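Local coordinates for choline binding protein PCPA (Streptococcus pneumoniae, PDB 4CP6) that is a pneumococcal surface antigen of the choline-binding family, probably anchored to cell-wall choline and presenting a leucine-rich repeat domain, at residues Thr119-Asp133 and Leu141-Thr155. Numbering follows the deposited sequence.
Sequences TIIFDKGSQLEKIED and LEEIELPASLEYIGT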
loop_
_atom_site.group_PDB
_atom_site.type_symbol
_atom_site.label_atom_id
_atom_site.label_comp_id
_atom_site.label_asym_id
_atom_site.label_seq_id
_atom_site.Cartn_x
_atom_site.Cartn_y
_atom_site.Cartn_z
ATOM N N THR A 119 -12.560 -4.520 -18.952
ATOM C CA THR A 119 -12.499 -3.083 -19.088
ATOM C C THR A 119 -13.777 -2.422 -18.627
ATOM O O THR A 119 -14.848 -3.042 -18.598
ATOM C CB THR A 119 -12.076 -2.626 -20.473
ATOM O OG1 THR A 119 -11.733 -1.221 -20.376
ATOM C CG2 THR A 119 -13.131 -2.913 -21.536
ATOM N N ILE A 120 -13.640 -1.169 -18.213
ATOM C CA ILE A 120 -14.704 -0.274 -17.820
ATOM C C ILE A 120 -14.546 0.886 -18.749
ATOM O O ILE A 120 -13.451 1.488 -18.800
ATOM C CB ILE A 120 -14.564 0.185 -16.348
ATOM C CG1 ILE A 120 -14.640 -0.986 -15.370
ATOM C CG2 ILE A 120 -15.564 1.290 -15.999
ATOM C CD1 ILE A 120 -15.993 -1.650 -15.250
ATOM N N ILE A 121 -15.590 1.166 -19.532
ATOM C CA ILE A 121 -15.557 2.224 -20.523
ATOM C C ILE A 121 -16.446 3.356 -20.076
ATOM O O ILE A 121 -17.594 3.129 -19.671
ATOM C CB ILE A 121 -16.040 1.656 -21.888
ATOM C CG1 ILE A 121 -15.179 0.449 -22.335
ATOM C CG2 ILE A 121 -16.113 2.764 -22.975
ATOM C CD1 ILE A 121 -15.927 -0.555 -23.152
ATOM N N PHE A 122 -15.956 4.588 -20.183
ATOM C CA PHE A 122 -16.784 5.736 -19.852
ATOM C C PHE A 122 -17.325 6.367 -21.114
ATOM O O PHE A 122 -16.566 6.637 -22.056
ATOM C CB PHE A 122 -15.990 6.796 -19.058
ATOM C CG PHE A 122 -15.641 6.284 -17.691
ATOM C CD1 PHE A 122 -14.466 5.572 -17.477
ATOM C CD2 PHE A 122 -16.497 6.488 -16.614
ATOM C CE1 PHE A 122 -14.190 5.005 -16.233
ATOM C CE2 PHE A 122 -16.191 5.976 -15.356
ATOM C CZ PHE A 122 -15.037 5.228 -15.171
ATOM N N ASP A 123 -18.635 6.651 -21.124
ATOM C CA ASP A 123 -19.221 7.387 -22.239
ATOM C C ASP A 123 -18.646 8.789 -22.161
ATOM O O ASP A 123 -18.273 9.254 -21.076
ATOM C CB ASP A 123 -20.752 7.495 -22.097
ATOM C CG ASP A 123 -21.550 6.286 -22.536
ATOM O OD1 ASP A 123 -21.010 5.457 -23.292
ATOM O OD2 ASP A 123 -22.748 6.214 -22.193
ATOM N N LYS A 124 -18.622 9.494 -23.299
ATOM C CA LYS A 124 -18.135 10.862 -23.348
ATOM C C LYS A 124 -18.899 11.763 -22.339
ATOM O O LYS A 124 -20.080 11.528 -22.078
ATOM C CB LYS A 124 -18.291 11.407 -24.783
ATOM C CG LYS A 124 -17.362 12.563 -25.132
ATOM C CD LYS A 124 -17.551 13.011 -26.584
ATOM C CE LYS A 124 -16.669 14.179 -26.966
ATOM N NZ LYS A 124 -17.156 15.462 -26.390
ATOM N N GLY A 125 -18.205 12.737 -21.753
ATOM C CA GLY A 125 -18.793 13.681 -20.816
ATOM C C GLY A 125 -19.134 13.095 -19.460
ATOM O O GLY A 125 -20.080 13.553 -18.811
ATOM N N SER A 126 -18.333 12.114 -18.991
ATOM C CA SER A 126 -18.593 11.538 -17.666
ATOM C C SER A 126 -18.724 12.603 -16.578
ATOM O O SER A 126 -17.975 13.599 -16.535
ATOM C CB SER A 126 -17.488 10.554 -17.290
ATOM O OG SER A 126 -17.703 10.077 -15.969
ATOM N N GLN A 127 -19.647 12.380 -15.669
ATOM C CA GLN A 127 -19.863 13.220 -14.515
ATOM C C GLN A 127 -19.305 12.553 -13.244
ATOM O O GLN A 127 -19.541 13.059 -12.154
ATOM C CB GLN A 127 -21.359 13.491 -14.345
ATOM C CG GLN A 127 -21.938 14.228 -15.560
ATOM C CD GLN A 127 -23.435 14.260 -15.502
ATOM O OE1 GLN A 127 -24.130 13.953 -16.482
ATOM N NE2 GLN A 127 -23.966 14.638 -14.366
ATOM N N LEU A 128 -18.567 11.443 -13.400
ATOM C CA LEU A 128 -18.063 10.677 -12.256
ATOM C C LEU A 128 -17.147 11.541 -11.381
ATOM O O LEU A 128 -16.088 11.953 -11.859
ATOM C CB LEU A 128 -17.350 9.409 -12.709
ATOM C CG LEU A 128 -16.813 8.544 -11.563
ATOM C CD1 LEU A 128 -17.968 7.913 -10.745
ATOM C CD2 LEU A 128 -15.882 7.506 -12.083
ATOM N N GLU A 129 -17.524 11.778 -10.130
ATOM C CA GLU A 129 -16.738 12.611 -9.219
ATOM C C GLU A 129 -16.015 11.781 -8.155
ATOM O O GLU A 129 -14.912 12.184 -7.731
ATOM C CB GLU A 129 -17.680 13.629 -8.553
ATOM C CG GLU A 129 -17.026 14.591 -7.572
ATOM C CD GLU A 129 -18.013 15.536 -6.921
ATOM O OE1 GLU A 129 -18.511 16.446 -7.622
ATOM O OE2 GLU A 129 -18.319 15.342 -5.723
ATOM N N LYS A 130 -16.645 10.683 -7.686
ATOM C CA LYS A 130 -16.067 9.908 -6.586
ATOM C C LYS A 130 -16.172 8.414 -6.866
ATOM O O LYS A 130 -17.239 7.944 -7.263
ATOM C CB LYS A 130 -16.843 10.174 -5.258
ATOM C CG LYS A 130 -16.806 11.611 -4.722
ATOM C CD LYS A 130 -17.585 11.723 -3.383
ATOM C CE LYS A 130 -17.536 13.132 -2.818
ATOM N NZ LYS A 130 -18.271 13.216 -1.509
ATOM N N ILE A 131 -15.076 7.687 -6.637
ATOM C CA ILE A 131 -15.037 6.236 -6.626
ATOM C C ILE A 131 -14.775 5.938 -5.145
ATOM O O ILE A 131 -13.691 6.258 -4.633
ATOM C CB ILE A 131 -13.918 5.660 -7.533
ATOM C CG1 ILE A 131 -14.205 5.942 -9.009
ATOM C CG2 ILE A 131 -13.762 4.137 -7.283
ATOM C CD1 ILE A 131 -13.012 5.569 -9.936
ATOM N N GLU A 132 -15.759 5.343 -4.464
ATOM C CA GLU A 132 -15.636 5.085 -3.042
ATOM C C GLU A 132 -14.853 3.816 -2.738
ATOM O O GLU A 132 -14.378 3.124 -3.645
ATOM C CB GLU A 132 -17.015 5.126 -2.368
ATOM C CG GLU A 132 -17.519 6.564 -2.191
ATOM C CD GLU A 132 -16.736 7.391 -1.179
ATOM O OE1 GLU A 132 -16.020 6.788 -0.346
ATOM O OE2 GLU A 132 -16.900 8.636 -1.183
ATOM N N ASP A 133 -14.660 3.548 -1.439
ATOM C CA ASP A 133 -13.796 2.497 -0.968
ATOM C C ASP A 133 -14.019 1.169 -1.619
ATOM O O ASP A 133 -15.162 0.735 -1.764
ATOM C CB ASP A 133 -13.910 2.332 0.549
ATOM C CG ASP A 133 -13.627 3.588 1.353
ATOM O OD1 ASP A 133 -13.165 4.600 0.756
ATOM O OD2 ASP A 133 -13.696 3.518 2.585
ATOM N N LEU A 141 -10.105 -6.324 -13.800
ATOM C CA LEU A 141 -9.883 -5.206 -14.693
ATOM C C LEU A 141 -8.474 -5.251 -15.283
ATOM O O LEU A 141 -7.515 -5.467 -14.550
ATOM C CB LEU A 141 -10.020 -3.926 -13.859
ATOM C CG LEU A 141 -10.140 -2.580 -14.525
ATOM C CD1 LEU A 141 -11.344 -2.545 -15.484
ATOM C CD2 LEU A 141 -10.361 -1.517 -13.436
ATOM N N GLU A 142 -8.367 -5.041 -16.587
ATOM C CA GLU A 142 -7.066 -5.002 -17.232
ATOM C C GLU A 142 -6.686 -3.615 -17.624
ATOM O O GLU A 142 -5.502 -3.309 -17.630
ATOM C CB GLU A 142 -7.011 -5.947 -18.440
ATOM C CG GLU A 142 -7.223 -7.376 -17.968
ATOM C CD GLU A 142 -7.148 -8.432 -19.045
ATOM O OE1 GLU A 142 -7.077 -8.069 -20.240
ATOM O OE2 GLU A 142 -7.194 -9.631 -18.688
ATOM N N GLU A 143 -7.659 -2.792 -18.012
ATOM C CA GLU A 143 -7.410 -1.428 -18.471
ATOM C C GLU A 143 -8.553 -0.518 -18.083
ATOM O O GLU A 143 -9.725 -0.898 -18.214
ATOM C CB GLU A 143 -7.331 -1.395 -20.022
ATOM C CG GLU A 143 -6.048 -1.973 -20.606
ATOM C CD GLU A 143 -5.787 -1.663 -22.071
ATOM O OE1 GLU A 143 -6.657 -1.042 -22.724
ATOM O OE2 GLU A 143 -4.701 -2.044 -22.566
ATOM N N ILE A 144 -8.223 0.717 -17.677
ATOM C CA ILE A 144 -9.230 1.724 -17.380
ATOM C C ILE A 144 -8.618 3.098 -17.550
ATOM O O ILE A 144 -7.466 3.328 -17.145
ATOM C CB ILE A 144 -9.864 1.545 -15.951
ATOM C CG1 ILE A 144 -11.153 2.398 -15.761
ATOM C CG2 ILE A 144 -8.824 1.849 -14.826
ATOM C CD1 ILE A 144 -11.935 2.119 -14.450
ATOM N N GLU A 145 -9.378 4.006 -18.156
ATOM C CA GLU A 145 -8.990 5.399 -18.298
ATOM C C GLU A 145 -10.015 6.187 -17.496
ATOM O O GLU A 145 -11.208 6.209 -17.857
ATOM C CB GLU A 145 -9.019 5.839 -19.761
ATOM C CG GLU A 145 -8.606 7.292 -19.921
ATOM C CD GLU A 145 -8.412 7.797 -21.343
ATOM O OE1 GLU A 145 -8.207 6.972 -22.265
ATOM O OE2 GLU A 145 -8.382 9.033 -21.518
ATOM N N LEU A 146 -9.580 6.791 -16.361
ATOM C CA LEU A 146 -10.489 7.496 -15.470
ATOM C C LEU A 146 -10.814 8.864 -15.997
ATOM O O LEU A 146 -9.911 9.539 -16.518
ATOM C CB LEU A 146 -9.948 7.503 -14.034
ATOM C CG LEU A 146 -9.863 6.087 -13.441
ATOM C CD1 LEU A 146 -9.082 6.066 -12.145
ATOM C CD2 LEU A 146 -11.256 5.494 -13.201
ATOM N N PRO A 147 -12.078 9.296 -15.928
ATOM C CA PRO A 147 -12.466 10.558 -16.586
ATOM C C PRO A 147 -11.950 11.777 -15.858
ATOM O O PRO A 147 -11.639 11.708 -14.668
ATOM C CB PRO A 147 -13.994 10.511 -16.560
ATOM C CG PRO A 147 -14.322 9.671 -15.342
ATOM C CD PRO A 147 -13.248 8.596 -15.360
ATOM N N ALA A 148 -11.927 12.908 -16.564
ATOM C CA ALA A 148 -11.444 14.164 -16.020
ATOM C C ALA A 148 -12.225 14.665 -14.812
ATOM O O ALA A 148 -11.676 15.328 -13.935
ATOM C CB ALA A 148 -11.468 15.227 -17.118
ATOM N N SER A 149 -13.536 14.340 -14.741
ATOM C CA SER A 149 -14.385 14.770 -13.651
ATOM C C SER A 149 -13.997 14.126 -12.315
ATOM O O SER A 149 -14.398 14.638 -11.289
ATOM C CB SER A 149 -15.824 14.367 -13.966
ATOM O OG SER A 149 -15.907 13.002 -14.331
ATOM N N LEU A 150 -13.277 12.995 -12.344
ATOM C CA LEU A 150 -13.000 12.275 -11.099
ATOM C C LEU A 150 -12.109 13.074 -10.161
ATOM O O LEU A 150 -11.019 13.470 -10.550
ATOM C CB LEU A 150 -12.397 10.925 -11.441
ATOM C CG LEU A 150 -12.017 10.051 -10.229
ATOM C CD1 LEU A 150 -13.273 9.505 -9.530
ATOM C CD2 LEU A 150 -11.130 8.916 -10.674
ATOM N N GLU A 151 -12.592 13.301 -8.932
ATOM C CA GLU A 151 -11.854 14.073 -7.932
ATOM C C GLU A 151 -11.299 13.245 -6.771
ATOM O O GLU A 151 -10.366 13.719 -6.096
ATOM C CB GLU A 151 -12.766 15.138 -7.324
ATOM C CG GLU A 151 -13.222 16.175 -8.341
ATOM C CD GLU A 151 -14.090 17.289 -7.786
ATOM O OE1 GLU A 151 -14.062 17.524 -6.557
ATOM O OE2 GLU A 151 -14.783 17.949 -8.595
ATOM N N TYR A 152 -11.910 12.082 -6.484
ATOM C CA TYR A 152 -11.585 11.330 -5.294
ATOM C C TYR A 152 -11.572 9.845 -5.598
ATOM O O TYR A 152 -12.526 9.322 -6.172
ATOM C CB TYR A 152 -12.720 11.600 -4.272
ATOM C CG TYR A 152 -12.590 10.817 -2.985
ATOM C CD1 TYR A 152 -11.804 11.286 -1.938
ATOM C CD2 TYR A 152 -13.260 9.606 -2.808
ATOM C CE1 TYR A 152 -11.649 10.551 -0.769
ATOM C CE2 TYR A 152 -13.111 8.861 -1.644
ATOM C CZ TYR A 152 -12.304 9.343 -0.630
ATOM O OH TYR A 152 -12.165 8.581 0.495
ATOM N N ILE A 153 -10.520 9.149 -5.151
ATOM C CA ILE A 153 -10.435 7.682 -5.221
ATOM C C ILE A 153 -10.325 7.180 -3.788
ATOM O O ILE A 153 -9.398 7.587 -3.076
ATOM C CB ILE A 153 -9.241 7.216 -6.065
ATOM C CG1 ILE A 153 -9.447 7.616 -7.539
ATOM C CG2 ILE A 153 -9.001 5.688 -5.880
ATOM C CD1 ILE A 153 -8.245 7.271 -8.430
ATOM N N GLY A 154 -11.271 6.345 -3.371
ATOM C CA GLY A 154 -11.348 5.817 -2.021
ATOM C C GLY A 154 -10.353 4.735 -1.649
ATOM O O GLY A 154 -9.561 4.279 -2.466
ATOM N N THR A 155 -10.399 4.358 -0.354
ATOM C CA THR A 155 -9.481 3.406 0.241
ATOM C C THR A 155 -9.544 2.083 -0.482
ATOM O O THR A 155 -10.625 1.560 -0.732
ATOM C CB THR A 155 -9.805 3.261 1.702
ATOM O OG1 THR A 155 -9.539 4.531 2.316
ATOM C CG2 THR A 155 -8.977 2.173 2.393
HETATM O O HOH W 1 -11.652 3.177 -19.771
HETATM O O HOH W 2 -15.283 13.856 -17.320
HETATM O O HOH W 3 -15.100 15.052 -4.544
HETATM O O HOH W 4 -14.099 7.031 1.467
#
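With chi1 at -68°, Phe-122 sets its CG anti to its carbonyl carbon and presents one face of its ring to Pro-147, whose CD stands 3.7 Å from the ring centroid, almost on the normal: a CH-pi contact. Ile-144 CG1 reaches the edge of this ring, while Ile-144 CD1 lies beside Ile-120 CB. Ser-149 OG, turned between its backbone N and carbonyl carbon (chi1 50°), points back at Leu-128 O at 2.7 Å and Ser-126 O at 3.1 Å, which compete for its single proton. Ser-126 OG accepts from Leu-128 N in an ST turn and rests against Pro-147 CG.

The two segments are successive turns of a leucine-rich repeat solenoid, in which one turn pairs its backbone with the next. Strands 130-131 and 152-153 pair in parallel: Ile-131 N gives a nearly straight bond (175°) to Tyr-152 O, and Ile-131 O receives Gly-154 N at 2.7 Å. Glu-129 O accepts from Glu-151 N and Tyr-152 N. Strands 119-122 and 143-146 lie farther apart; there a water joins Ile-120 O to Glu-145 N. Inside, Ile-131 CD1 meets Leu-146 CD2 at 3.7 Å, while Leu-150 CD1 crosses Ile-131 CG1 at about a right angle.

Beyond the paired strands, Asp-133 OD1 takes Thr-155 N from above the carboxylate plane, and one water joins it to Glu-132 OE1 and Tyr-152 OH. The Glu-129 and Glu-151 carboxylates stack, Glu-129 OE1 4.1 Å from Glu-151 OE2, which would probably raise one proton affinity, although a long, weak ion pair with Lys-105 may offset this for Glu-129.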